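Local atomic coordinates of N-acetyl-beta-D glucosaminidase (Rhizomucor miehei CAU432, PDB entry 4ZM6), a protein that acts as a family 3 beta-N-acetylglucosaminidase and carries a GCN5-related glucosamine N-acetyltransferase region that binds acetyl-CoA. Residues Y544-D549 and G575-K580; K585-S590 and T629-A634; Q591-G596 and P620-K625. All coordinates share one frame; numbering follows the deposited sequence.

All three interactions lie in one acetyltransferase region. Neighbouring strands 585-588 and 594-605 join interactions 2 and 3, and Asp549 of interaction 1 touches both strands. Interactions 2 and 3 are close, with centres about 9 Å apart. Between them Ala587 N probably hydrogen-bonds to Gly596 O (2.7 Å), and Ala587 O to Val595 N (2.8 Å). Both also touch acetyl-CoA, interaction 2 through Thr629 and interaction 3 through Gln623, Gly624 and Lys625. Interaction 1 comes earlier in the chain, its centre about 16 Å from that of interaction 2. A salt bridge from Asp549 OD1 to Arg588 NH2 (3.2 Å) joins those two. The side chain of Leu576 remains about 10 Å from the ligand.

Interaction 1. Residues Y544-D549 and G575-K580; sequences YRNDDD and GLQRAK
Asn546 and Gln577 meet between the start of helix 546-561 and the last part of helix 569-577. In Asn546 the contact begins at CB, which is 3.3 Å from Gln577 OE1. Next along the chain, CG faces the other amide, with Gln577 NE2 at 3.8 Å. At the tip, ND2 of Asn546 is 3.7 Å from Gln577 NE2. The two amide planes are only 22° apart, so the groups lie nearly flat against each other. No hydrogen bond joins them, and the fit is one of van der Waals packing between polar ends. The bend of Gln577 at chi2 (-41°) brings its amide back toward Asn546, although its CB does not point that way.

Tyr544 adds the apolar part. Its CG is anti to the backbone N (chi1 168°), and the ring reaches toward helix 569-577. There Tyr544 CZ is 4.1 Å from Leu576 CD1, and the methyl approaches the ring obliquely. Gln577 OE1 comes to the ring edge, near its plane, 3.9 Å from Tyr544 CE2. The backbone N of Asn546 lies over one face of the ring, offset toward the rim.

The turn into the helix is fixed separately. Arg545 is the N-cap, and its backbone N donates to Asp549 OD2 at 2.9 Å. Its NE forms an in-plane salt bridge with Asp548 OD2 at 3.0 Å. Asp548 also has a salt bridge to Lys262 of the second subunit.

Tyr544 follows strand 540-543 and meets Phe597 edge to face. Leu576 reaches Phe597 and Ala599 on strand 594-605. The contact thus joins two successive helices beside the sheet, near the subunit interface.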
loop_
_atom_site.group_PDB
_atom_site.type_symbol
_atom_site.label_atom_id
_atom_site.label_comp_id
_atom_site.label_asym_id
_atom_site.label_seq_id
_atom_site.Cartn_x
_atom_site.Cartn_y
_atom_site.Cartn_z
ATOM N N TYR A 544 -9.642 11.434 -2.011
ATOM C CA TYR A 544 -10.144 12.792 -1.899
ATOM C C TYR A 544 -9.211 13.603 -0.996
ATOM O O TYR A 544 -8.834 13.147 0.086
ATOM C CB TYR A 544 -11.576 12.768 -1.343
ATOM C CG TYR A 544 -12.131 14.106 -0.899
ATOM C CD1 TYR A 544 -12.481 15.082 -1.825
ATOM C CD2 TYR A 544 -12.331 14.384 0.451
ATOM C CE1 TYR A 544 -12.998 16.300 -1.417
ATOM C CE2 TYR A 544 -12.851 15.593 0.863
ATOM C CZ TYR A 544 -13.180 16.546 -0.070
ATOM O OH TYR A 544 -13.689 17.753 0.353
ATOM N N ARG A 545 -8.819 14.785 -1.470
ATOM C CA ARG A 545 -8.015 15.722 -0.691
ATOM C C ARG A 545 -8.841 16.983 -0.502
ATOM O O ARG A 545 -9.053 17.742 -1.451
ATOM C CB ARG A 545 -6.702 16.055 -1.407
ATOM C CG ARG A 545 -5.806 14.854 -1.680
ATOM C CD ARG A 545 -4.432 15.271 -2.198
ATOM N NE ARG A 545 -4.497 16.121 -3.395
ATOM C CZ ARG A 545 -4.606 15.683 -4.652
ATOM N NH1 ARG A 545 -4.680 14.382 -4.926
ATOM N NH2 ARG A 545 -4.646 16.559 -5.650
ATOM N N ASN A 546 -9.317 17.199 0.721
ATOM C CA ASN A 546 -10.232 18.305 0.994
ATOM C C ASN A 546 -9.652 19.694 0.689
ATOM O O ASN A 546 -10.386 20.590 0.268
ATOM C CB ASN A 546 -10.782 18.223 2.430
ATOM C CG ASN A 546 -9.715 18.429 3.491
ATOM O OD1 ASN A 546 -8.675 17.770 3.485
ATOM N ND2 ASN A 546 -9.980 19.338 4.422
ATOM N N ASP A 547 -8.345 19.870 0.861
ATOM C CA ASP A 547 -7.711 21.153 0.545
ATOM C C ASP A 547 -7.816 21.510 -0.938
ATOM O O ASP A 547 -8.027 22.671 -1.282
ATOM C CB ASP A 547 -6.243 21.162 0.981
ATOM C CG ASP A 547 -6.076 21.150 2.505
ATOM O OD1 ASP A 547 -7.004 21.588 3.231
ATOM O OD2 ASP A 547 -5.008 20.705 2.981
ATOM N N ASP A 548 -7.692 20.512 -1.810
ATOM C CA ASP A 548 -7.684 20.732 -3.259
ATOM C C ASP A 548 -9.030 20.496 -3.948
ATOM O O ASP A 548 -9.338 21.156 -4.938
ATOM C CB ASP A 548 -6.635 19.824 -3.907
ATOM C CG ASP A 548 -5.240 20.064 -3.369
ATOM O OD1 ASP A 548 -4.880 21.247 -3.175
ATOM O OD2 ASP A 548 -4.503 19.075 -3.141
ATOM N N ASP A 549 -9.824 19.559 -3.432
ATOM C CA ASP A 549 -10.998 19.044 -4.152
ATOM C C ASP A 549 -12.358 19.566 -3.671
ATOM O O ASP A 549 -13.378 19.324 -4.322
ATOM C CB ASP A 549 -11.006 17.517 -4.073
ATOM C CG ASP A 549 -9.720 16.893 -4.593
ATOM O OD1 ASP A 549 -9.035 17.524 -5.435
ATOM O OD2 ASP A 549 -9.399 15.762 -4.159
ATOM N N GLY A 575 -20.274 17.512 6.596
ATOM C CA GLY A 575 -20.665 16.138 6.294
ATOM C C GLY A 575 -19.427 15.285 6.111
ATOM O O GLY A 575 -19.286 14.243 6.753
ATOM N N LEU A 576 -18.500 15.757 5.277
ATOM C CA LEU A 576 -17.339 14.954 4.872
ATOM C C LEU A 576 -16.240 14.846 5.927
ATOM O O LEU A 576 -15.736 13.748 6.184
ATOM C CB LEU A 576 -16.753 15.481 3.563
ATOM C CG LEU A 576 -17.704 15.421 2.363
ATOM C CD1 LEU A 576 -17.051 16.028 1.130
ATOM C CD2 LEU A 576 -18.164 13.994 2.085
ATOM N N GLN A 577 -15.872 15.962 6.548
ATOM C CA GLN A 577 -14.769 15.944 7.512
ATOM C C GLN A 577 -15.104 15.193 8.810
ATOM O O GLN A 577 -14.211 14.631 9.431
ATOM C CB GLN A 577 -14.284 17.366 7.814
ATOM C CG GLN A 577 -13.774 18.143 6.600
ATOM C CD GLN A 577 -12.928 17.307 5.651
ATOM O OE1 GLN A 577 -13.234 17.195 4.453
ATOM N NE2 GLN A 577 -11.866 16.711 6.177
ATOM N N ARG A 578 -16.378 15.157 9.194
ATOM C CA ARG A 578 -16.805 14.496 10.435
ATOM C C ARG A 578 -17.051 12.985 10.296
ATOM O O ARG A 578 -17.276 12.295 11.296
ATOM C CB ARG A 578 -18.079 15.156 10.980
ATOM C CG ARG A 578 -17.917 16.603 11.419
ATOM C CD ARG A 578 -17.071 16.766 12.679
ATOM N NE ARG A 578 -17.640 16.122 13.871
ATOM C CZ ARG A 578 -17.227 16.338 15.125
ATOM N NH1 ARG A 578 -16.244 17.195 15.388
ATOM N NH2 ARG A 578 -17.802 15.701 16.134
ATOM N N ALA A 579 -17.028 12.475 9.067
ATOM C CA ALA A 579 -17.249 11.049 8.823
ATOM C C ALA A 579 -16.204 10.221 9.552
ATOM O O ALA A 579 -15.019 10.532 9.488
ATOM C CB ALA A 579 -17.205 10.751 7.332
ATOM N N LYS A 580 -16.659 9.181 10.249
ATOM C CA LYS A 580 -15.780 8.308 11.028
ATOM C C LYS A 580 -15.081 7.307 10.128
ATOM O O LYS A 580 -15.682 6.786 9.188
ATOM C CB LYS A 580 -16.580 7.530 12.077
ATOM C CG LYS A 580 -17.059 8.346 13.265
ATOM C CD LYS A 580 -17.569 7.427 14.370
ATOM C CE LYS A 580 -18.079 8.206 15.576
ATOM N NZ LYS A 580 -17.046 9.105 16.168
#

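Interaction 2. Residues K585-S590 and T629-A634; sequences KVARDS and TLLHDA. With ACO (acetyl coenzyme *a), chain C.
Ala587 and Leu631 form the apolar centre of this buried contact. The isobutyl end of Leu631 points at the strand, and its CD2 lies 3.8 Å from Ala587 CB. CG of Leu631 is 4.0 Å from the same methyl, so the alanine meets the branch point as well. CD2 also lies against the backbone, 3.8 Å from Val586 C. With CG anti to its own carbonyl carbon (chi1 -67°), Leu631 directs both methyls to the strand. At the margin, CB of Lys585 comes within 4.4 Å of Leu631 CD2. Val541 on the neighbouring strand 540-543 extends the apolar patch along Leu630, Leu631 and Ala634.

No hydrogen bond links strand and helix. The axes of strand 585-588 and of the helical segment 629-634 approach to 8.9 Å and run at 152°, nearly antiparallel. This is a helix lying on a sheet, here helix 627-642, the helix that follows the pyrophosphate-binding loop in the GNAT fold. Strand 608-618 precedes that loop. Leu631 also sits close to Leu616 and Val618, two residues of the acetyl-CoA site.

The polar groups find their partners outside this apolar contact. Thr629, in the first turns of the helix, has OG1 modelled 2.5 Å from O2A of acetyl-CoA as its donor, a length too short to be taken literally. Its backbone N makes a weak bond to the same oxygen at 3.3 Å. Lys677 NZ is a further partner of Thr629 OG1.

Among the charged groups, Lys585 NZ pairs with Asp543, and Arg588 NE with Asp542. Asp633 turns toward a different part of the chain, where its carboxylate is hydrogen-bonded by Ser107 and Thr109 of the family 3 hydrolase region.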
loop_
_atom_site.group_PDB
_atom_site.type_symbol
_atom_site.label_atom_id
_atom_site.label_comp_id
_atom_site.label_asym_id
_atom_site.label_seq_id
_atom_site.Cartn_x
_atom_site.Cartn_y
_atom_site.Cartn_z
ATOM N N LYS A 585 -13.253 9.263 -2.125
ATOM C CA LYS A 585 -12.493 9.154 -3.366
ATOM C C LYS A 585 -13.116 10.057 -4.421
ATOM O O LYS A 585 -14.321 10.310 -4.393
ATOM C CB LYS A 585 -12.517 7.712 -3.892
ATOM C CG LYS A 585 -12.255 6.607 -2.875
ATOM C CD LYS A 585 -10.771 6.304 -2.766
ATOM C CE LYS A 585 -10.529 5.033 -1.973
ATOM N NZ LYS A 585 -9.084 4.860 -1.676
ATOM N N VAL A 586 -12.297 10.523 -5.357
ATOM C CA VAL A 586 -12.794 11.253 -6.523
ATOM C C VAL A 586 -12.390 10.503 -7.785
ATOM O O VAL A 586 -11.483 9.674 -7.752
ATOM C CB VAL A 586 -12.266 12.707 -6.581
ATOM C CG1 VAL A 586 -12.651 13.470 -5.321
ATOM C CG2 VAL A 586 -10.755 12.754 -6.792
ATOM N N ALA A 587 -13.067 10.785 -8.892
ATOM C CA ALA A 587 -12.674 10.235 -10.189
ATOM C C ALA A 587 -12.214 11.376 -11.091
ATOM O O ALA A 587 -12.875 12.414 -11.169
ATOM C CB ALA A 587 -13.824 9.468 -10.827
ATOM N N ARG A 588 -11.074 11.182 -11.752
ATOM C CA ARG A 588 -10.494 12.196 -12.634
ATOM C C ARG A 588 -10.298 11.648 -14.043
ATOM O O ARG A 588 -9.955 10.478 -14.211
ATOM C CB ARG A 588 -9.128 12.645 -12.110
ATOM C CG ARG A 588 -9.120 13.298 -10.741
ATOM C CD ARG A 588 -7.703 13.716 -10.370
ATOM N NE ARG A 588 -7.528 13.919 -8.929
ATOM C CZ ARG A 588 -7.697 15.074 -8.278
ATOM N NH1 ARG A 588 -8.060 16.178 -8.919
ATOM N NH2 ARG A 588 -7.503 15.121 -6.963
ATOM N N ASP A 589 -10.484 12.496 -15.051
ATOM C CA ASP A 589 -10.106 12.132 -16.421
ATOM C C ASP A 589 -8.585 12.243 -16.592
ATOM O O ASP A 589 -7.867 12.566 -15.637
ATOM C CB ASP A 589 -10.874 12.964 -17.470
ATOM C CG ASP A 589 -10.580 14.454 -17.397
ATOM O OD1 ASP A 589 -9.472 14.839 -16.975
ATOM O OD2 ASP A 589 -11.469 15.245 -17.782
ATOM N N SER A 590 -8.099 11.960 -17.800
ATOM C CA SER A 590 -6.663 12.026 -18.111
ATOM C C SER A 590 -6.029 13.393 -17.812
ATOM O O SER A 590 -4.833 13.470 -17.518
ATOM C CB SER A 590 -6.439 11.676 -19.581
ATOM O OG SER A 590 -7.261 12.480 -20.413
ATOM N N THR A 629 -19.534 3.389 -11.623
ATOM C CA THR A 629 -19.166 2.014 -11.324
ATOM C C THR A 629 -17.742 1.915 -10.783
ATOM O O THR A 629 -17.493 1.168 -9.837
ATOM C CB THR A 629 -19.356 1.130 -12.570
ATOM O OG1 THR A 629 -20.759 1.022 -12.844
ATOM C CG2 THR A 629 -18.777 -0.265 -12.366
ATOM N N LEU A 630 -16.817 2.664 -11.376
ATOM C CA LEU A 630 -15.453 2.751 -10.843
ATOM C C LEU A 630 -15.447 3.102 -9.365
ATOM O O LEU A 630 -14.871 2.377 -8.548
ATOM C CB LEU A 630 -14.633 3.801 -11.587
ATOM C CG LEU A 630 -13.631 3.245 -12.588
ATOM C CD1 LEU A 630 -14.326 2.562 -13.758
ATOM C CD2 LEU A 630 -12.740 4.378 -13.072
ATOM N N LEU A 631 -16.096 4.221 -9.045
ATOM C CA LEU A 631 -16.123 4.764 -7.687
ATOM C C LEU A 631 -16.840 3.821 -6.740
ATOM O O LEU A 631 -16.387 3.588 -5.622
ATOM C CB LEU A 631 -16.814 6.134 -7.673
ATOM C CG LEU A 631 -16.074 7.255 -8.404
ATOM C CD1 LEU A 631 -16.948 8.488 -8.554
ATOM C CD2 LEU A 631 -14.776 7.597 -7.691
ATOM N N HIS A 632 -17.964 3.293 -7.204
ATOM C CA HIS A 632 -18.773 2.357 -6.436
ATOM C C HIS A 632 -17.968 1.122 -6.022
ATOM O O HIS A 632 -18.045 0.666 -4.879
ATOM C CB HIS A 632 -19.982 1.960 -7.278
ATOM C CG HIS A 632 -20.843 0.914 -6.656
ATOM N ND1 HIS A 632 -20.497 -0.419 -6.642
ATOM C CD2 HIS A 632 -22.047 0.997 -6.051
ATOM C CE1 HIS A 632 -21.445 -1.110 -6.041
ATOM N NE2 HIS A 632 -22.396 -0.275 -5.675
ATOM N N ASP A 633 -17.193 0.590 -6.960
ATOM C CA ASP A 633 -16.344 -0.565 -6.700
ATOM C C ASP A 633 -15.214 -0.241 -5.719
ATOM O O ASP A 633 -14.914 -1.035 -4.826
ATOM C CB ASP A 633 -15.784 -1.109 -8.017
ATOM C CG ASP A 633 -16.838 -1.827 -8.842
ATOM O OD1 ASP A 633 -18.032 -1.459 -8.754
ATOM O OD2 ASP A 633 -16.479 -2.772 -9.568
ATOM N N ALA A 634 -14.600 0.927 -5.880
ATOM C CA ALA A 634 -13.585 1.404 -4.935
ATOM C C ALA A 634 -14.151 1.440 -3.522
ATOM O O ALA A 634 -13.474 1.081 -2.564
ATOM C CB ALA A 634 -13.079 2.782 -5.338
HETATM N N1A ACO C . -21.406 2.307 -23.024
HETATM C C2A ACO C . -22.736 2.068 -22.956
HETATM N N3A ACO C . -23.428 2.060 -21.795
HETATM C C4A ACO C . -22.816 2.309 -20.606
HETATM C C5A ACO C . -21.363 2.569 -20.609
HETATM C C6A ACO C . -20.665 2.560 -21.915
HETATM N N6A ACO C . -19.333 2.799 -21.982
HETATM N N7A ACO C . -21.004 2.765 -19.336
HETATM C C8A ACO C . -22.121 2.640 -18.571
HETATM N N9A ACO C . -23.202 2.360 -19.326
HETATM C C1B ACO C . -24.585 2.166 -18.808
HETATM C C2B ACO C . -24.908 0.695 -18.556
HETATM O O2B ACO C . -26.194 0.372 -19.101
HETATM C C3B ACO C . -24.854 0.506 -17.047
HETATM O O3B ACO C . -25.829 -0.418 -16.526
HETATM P P3B ACO C . -27.427 -0.184 -16.361
HETATM O O7A ACO C . -27.588 0.495 -15.017
HETATM O O8A ACO C . -27.857 0.622 -17.565
HETATM O O9A ACO C . -27.960 -1.590 -16.370
HETATM C C4B ACO C . -24.983 1.920 -16.485
HETATM O O4B ACO C . -24.724 2.845 -17.553
HETATM C C5B ACO C . -24.023 2.146 -15.324
HETATM O O5B ACO C . -23.723 3.534 -15.272
HETATM P P1A ACO C . -22.271 4.081 -14.878
HETATM O O1A ACO C . -21.767 4.891 -16.050
HETATM O O2A ACO C . -21.403 3.002 -14.289
HETATM O O3A ACO C . -22.782 5.028 -13.689
HETATM P P2A ACO C . -22.789 6.619 -13.842
HETATM O O4A ACO C . -21.374 7.059 -14.135
HETATM O O5A ACO C . -23.888 7.028 -14.779
HETATM O O6A ACO C . -23.202 7.034 -12.349
HETATM C CBP ACO C . -24.980 7.523 -10.777
HETATM C CCP ACO C . -24.403 6.528 -11.769
HETATM C CDP ACO C . -23.997 7.741 -9.635
HETATM C CEP ACO C . -26.268 6.944 -10.211
HETATM C CAP ACO C . -25.238 8.821 -11.544
HETATM O OAP ACO C . -26.413 8.679 -12.337
HETATM C C9P ACO C . -25.370 10.028 -10.659
HETATM O O9P ACO C . -24.384 10.726 -10.463
HETATM N N8P ACO C . -26.561 10.310 -10.135
HETATM C C7P ACO C . -26.742 11.496 -9.319
HETATM C C6P ACO C . -28.048 11.489 -8.543
HETATM C C5P ACO C . -28.132 10.474 -7.417
HETATM O O5P ACO C . -29.259 10.109 -7.128
HETATM N N4P ACO C . -27.048 10.038 -6.755
HETATM C C3P ACO C . -27.148 9.116 -5.619
HETATM C C2P ACO C . -27.253 9.835 -4.269
HETATM S S1P ACO C . -27.906 8.804 -2.978
HETATM C C ACO C . -26.575 8.078 -2.301
HETATM O O ACO C . -25.467 8.247 -2.780
HETATM C CH3 ACO C . -26.795 7.214 -1.101
#

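Interaction 3. Residues Q591-G596 and P620-K625; sequences QGKIVG and PSYQGK. With ACO (acetyl coenzyme *a), chain C.
The ring of Tyr622 carries Val595 on one face. CG1 of Val595 stands 3.5 Å from the ring centroid and only 7° off the ring normal, a CH-pi contact over the middle of the ring. Val595 CG1 is 3.6 Å from both Tyr622 CD2 and Tyr622 CE2. The ammonium of Lys593 comes obliquely at the far end of the ring. There Lys593 NZ donates to Tyr622 OH over 2.9 Å. Lys593 starts with CG anti to the backbone N (chi1 176°) and bends at chi3 and chi4, which carries NZ to the hydroxyl. The other flat group is the amide of Gln623, whose OE1 and NE2 lie close to the pantetheine arm. Its OE1 takes a weak bond from ACO OAP at 3.4 Å, while NE2 is hydrogen-bonded to Val618 O.

Phe539 touches both Val595 and Tyr622. The strand itself is irregular here, since Val595 and Gly596 both face Ala587 in a classic beta bulge.

Just past the tyrosine the chain turns to the cofactor. Gly624 N donates to ACO O5A at 2.9 Å with an angle of 163°. Lys625 N lies 3.1 Å from ACO O1A, on the other phosphate. Residues 623-628, Gln-Gly-Lys-Gly-Val-Gly, match the Gln/Arg-x-x-Gly-x-Gly/Ala signature of the GNAT fold, the pyrophosphate-binding loop of the acetyl-CoA site.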
loop_
_atom_site.group_PDB
_atom_site.type_symbol
_atom_site.label_atom_id
_atom_site.label_comp_id
_atom_site.label_asym_id
_atom_site.label_seq_id
_atom_site.Cartn_x
_atom_site.Cartn_y
_atom_site.Cartn_z
ATOM N N GLN A 591 -6.833 14.455 -17.891
ATOM C CA GLN A 591 -6.382 15.822 -17.592
ATOM C C GLN A 591 -6.583 16.259 -16.127
ATOM O O GLN A 591 -6.460 17.446 -15.810
ATOM C CB GLN A 591 -7.092 16.809 -18.523
ATOM C CG GLN A 591 -6.755 16.604 -19.989
ATOM C CD GLN A 591 -7.513 17.553 -20.898
ATOM O OE1 GLN A 591 -8.727 17.710 -20.772
ATOM N NE2 GLN A 591 -6.802 18.187 -21.828
ATOM N N GLY A 592 -6.893 15.309 -15.243
ATOM C CA GLY A 592 -6.982 15.579 -13.802
ATOM C C GLY A 592 -8.235 16.309 -13.350
ATOM O O GLY A 592 -8.332 16.727 -12.192
ATOM N N LYS A 593 -9.197 16.460 -14.252
ATOM C CA LYS A 593 -10.433 17.157 -13.929
ATOM C C LYS A 593 -11.369 16.197 -13.219
ATOM O O LYS A 593 -11.579 15.075 -13.673
ATOM C CB LYS A 593 -11.088 17.693 -15.193
ATOM C CG LYS A 593 -12.437 18.351 -14.973
ATOM C CD LYS A 593 -13.006 18.798 -16.308
ATOM C CE LYS A 593 -14.523 18.743 -16.335
ATOM N NZ LYS A 593 -14.985 18.381 -17.696
ATOM N N ILE A 594 -11.931 16.653 -12.104
ATOM C CA ILE A 594 -12.788 15.817 -11.273
ATOM C C ILE A 594 -14.138 15.638 -11.960
ATOM O O ILE A 594 -14.777 16.616 -12.355
ATOM C CB ILE A 594 -12.947 16.417 -9.859
ATOM C CG1 ILE A 594 -11.589 16.395 -9.145
ATOM C CG2 ILE A 594 -13.997 15.654 -9.060
ATOM C CD1 ILE A 594 -11.592 16.996 -7.757
ATOM N N VAL A 595 -14.547 14.382 -12.120
ATOM C CA VAL A 595 -15.793 14.047 -12.811
ATOM C C VAL A 595 -16.801 13.307 -11.931
ATOM O O VAL A 595 -18.003 13.383 -12.173
ATOM C CB VAL A 595 -15.525 13.242 -14.101
ATOM C CG1 VAL A 595 -14.846 14.134 -15.127
ATOM C CG2 VAL A 595 -14.677 12.003 -13.828
ATOM N N GLY A 596 -16.318 12.599 -10.916
ATOM C CA GLY A 596 -17.199 11.953 -9.947
ATOM C C GLY A 596 -16.615 11.930 -8.548
ATOM O O GLY A 596 -15.405 12.093 -8.358
ATOM N N PRO A 620 -23.255 15.286 -14.771
ATOM C CA PRO A 620 -24.224 14.855 -15.789
ATOM C C PRO A 620 -23.595 14.527 -17.138
ATOM O O PRO A 620 -23.853 13.461 -17.695
ATOM C CB PRO A 620 -25.156 16.062 -15.924
ATOM C CG PRO A 620 -25.044 16.777 -14.625
ATOM C CD PRO A 620 -23.620 16.596 -14.198
ATOM N N SER A 621 -22.755 15.423 -17.643
ATOM C CA SER A 621 -22.079 15.217 -18.929
ATOM C C SER A 621 -21.123 14.017 -18.958
ATOM O O SER A 621 -20.657 13.637 -20.029
ATOM C CB SER A 621 -21.311 16.479 -19.315
ATOM O OG SER A 621 -20.445 16.869 -18.264
ATOM N N TYR A 622 -20.826 13.435 -17.796
ATOM C CA TYR A 622 -19.956 12.261 -17.709
ATOM C C TYR A 622 -20.656 10.968 -17.245
ATOM O O TYR A 622 -20.017 9.915 -17.139
ATOM C CB TYR A 622 -18.788 12.582 -16.785
ATOM C CG TYR A 622 -17.765 13.479 -17.421
ATOM C CD1 TYR A 622 -17.920 14.863 -17.421
ATOM C CD2 TYR A 622 -16.638 12.942 -18.035
ATOM C CE1 TYR A 622 -16.975 15.687 -18.012
ATOM C CE2 TYR A 622 -15.690 13.756 -18.628
ATOM C CZ TYR A 622 -15.862 15.122 -18.614
ATOM O OH TYR A 622 -14.911 15.911 -19.202
ATOM N N GLN A 623 -21.958 11.035 -16.975
ATOM C CA GLN A 623 -22.719 9.838 -16.620
ATOM C C GLN A 623 -22.827 8.875 -17.811
ATOM O O GLN A 623 -22.683 9.279 -18.967
ATOM C CB GLN A 623 -24.103 10.223 -16.086
ATOM C CG GLN A 623 -24.020 10.875 -14.719
ATOM C CD GLN A 623 -25.315 11.480 -14.219
ATOM O OE1 GLN A 623 -26.398 11.168 -14.706
ATOM N NE2 GLN A 623 -25.205 12.347 -13.215
ATOM N N GLY A 624 -23.050 7.597 -17.515
ATOM C CA GLY A 624 -23.152 6.561 -18.540
ATOM C C GLY A 624 -21.848 6.192 -19.227
ATOM O O GLY A 624 -21.857 5.688 -20.354
ATOM N N LYS A 625 -20.726 6.438 -18.557
ATOM C CA LYS A 625 -19.407 6.061 -19.078
ATOM C C LYS A 625 -18.660 5.082 -18.160
ATOM O O LYS A 625 -17.509 4.740 -18.428
ATOM C CB LYS A 625 -18.553 7.311 -19.297
ATOM C CG LYS A 625 -19.194 8.353 -20.195
ATOM C CD LYS A 625 -18.287 9.559 -20.359
ATOM C CE LYS A 625 -18.917 10.623 -21.245
ATOM N NZ LYS A 625 -19.110 10.137 -22.639
HETATM N N1A ACO C . -21.406 2.307 -23.024
HETATM C C2A ACO C . -22.736 2.068 -22.956
HETATM N N3A ACO C . -23.428 2.060 -21.795
HETATM C C4A ACO C . -22.816 2.309 -20.606
HETATM C C5A ACO C . -21.363 2.569 -20.609
HETATM C C6A ACO C . -20.665 2.560 -21.915
HETATM N N6A ACO C . -19.333 2.799 -21.982
HETATM N N7A ACO C . -21.004 2.765 -19.336
HETATM C C8A ACO C . -22.121 2.640 -18.571
HETATM N N9A ACO C . -23.202 2.360 -19.326
HETATM C C1B ACO C . -24.585 2.166 -18.808
HETATM C C2B ACO C . -24.908 0.695 -18.556
HETATM O O2B ACO C . -26.194 0.372 -19.101
HETATM C C3B ACO C . -24.854 0.506 -17.047
HETATM O O3B ACO C . -25.829 -0.418 -16.526
HETATM P P3B ACO C . -27.427 -0.184 -16.361
HETATM O O7A ACO C . -27.588 0.495 -15.017
HETATM O O8A ACO C . -27.857 0.622 -17.565
HETATM O O9A ACO C . -27.960 -1.590 -16.370
HETATM C C4B ACO C . -24.983 1.920 -16.485
HETATM O O4B ACO C . -24.724 2.845 -17.553
HETATM C C5B ACO C . -24.023 2.146 -15.324
HETATM O O5B ACO C . -23.723 3.534 -15.272
HETATM P P1A ACO C . -22.271 4.081 -14.878
HETATM O O1A ACO C . -21.767 4.891 -16.050
HETATM O O2A ACO C . -21.403 3.002 -14.289
HETATM O O3A ACO C . -22.782 5.028 -13.689
HETATM P P2A ACO C . -22.789 6.619 -13.842
HETATM O O4A ACO C . -21.374 7.059 -14.135
HETATM O O5A ACO C . -23.888 7.028 -14.779
HETATM O O6A ACO C . -23.202 7.034 -12.349
HETATM C CBP ACO C . -24.980 7.523 -10.777
HETATM C CCP ACO C . -24.403 6.528 -11.769
HETATM C CDP ACO C . -23.997 7.741 -9.635
HETATM C CEP ACO C . -26.268 6.944 -10.211
HETATM C CAP ACO C . -25.238 8.821 -11.544
HETATM O OAP ACO C . -26.413 8.679 -12.337
HETATM C C9P ACO C . -25.370 10.028 -10.659
HETATM O O9P ACO C . -24.384 10.726 -10.463
HETATM N N8P ACO C . -26.561 10.310 -10.135
HETATM C C7P ACO C . -26.742 11.496 -9.319
HETATM C C6P ACO C . -28.048 11.489 -8.543
HETATM C C5P ACO C . -28.132 10.474 -7.417
HETATM O O5P ACO C . -29.259 10.109 -7.128
HETATM N N4P ACO C . -27.048 10.038 -6.755
HETATM C C3P ACO C . -27.148 9.116 -5.619
HETATM C C2P ACO C . -27.253 9.835 -4.269
HETATM S S1P ACO C . -27.906 8.804 -2.978
HETATM C C ACO C . -26.575 8.078 -2.301
HETATM O O ACO C . -25.467 8.247 -2.780
HETATM C CH3 ACO C . -26.795 7.214 -1.101
#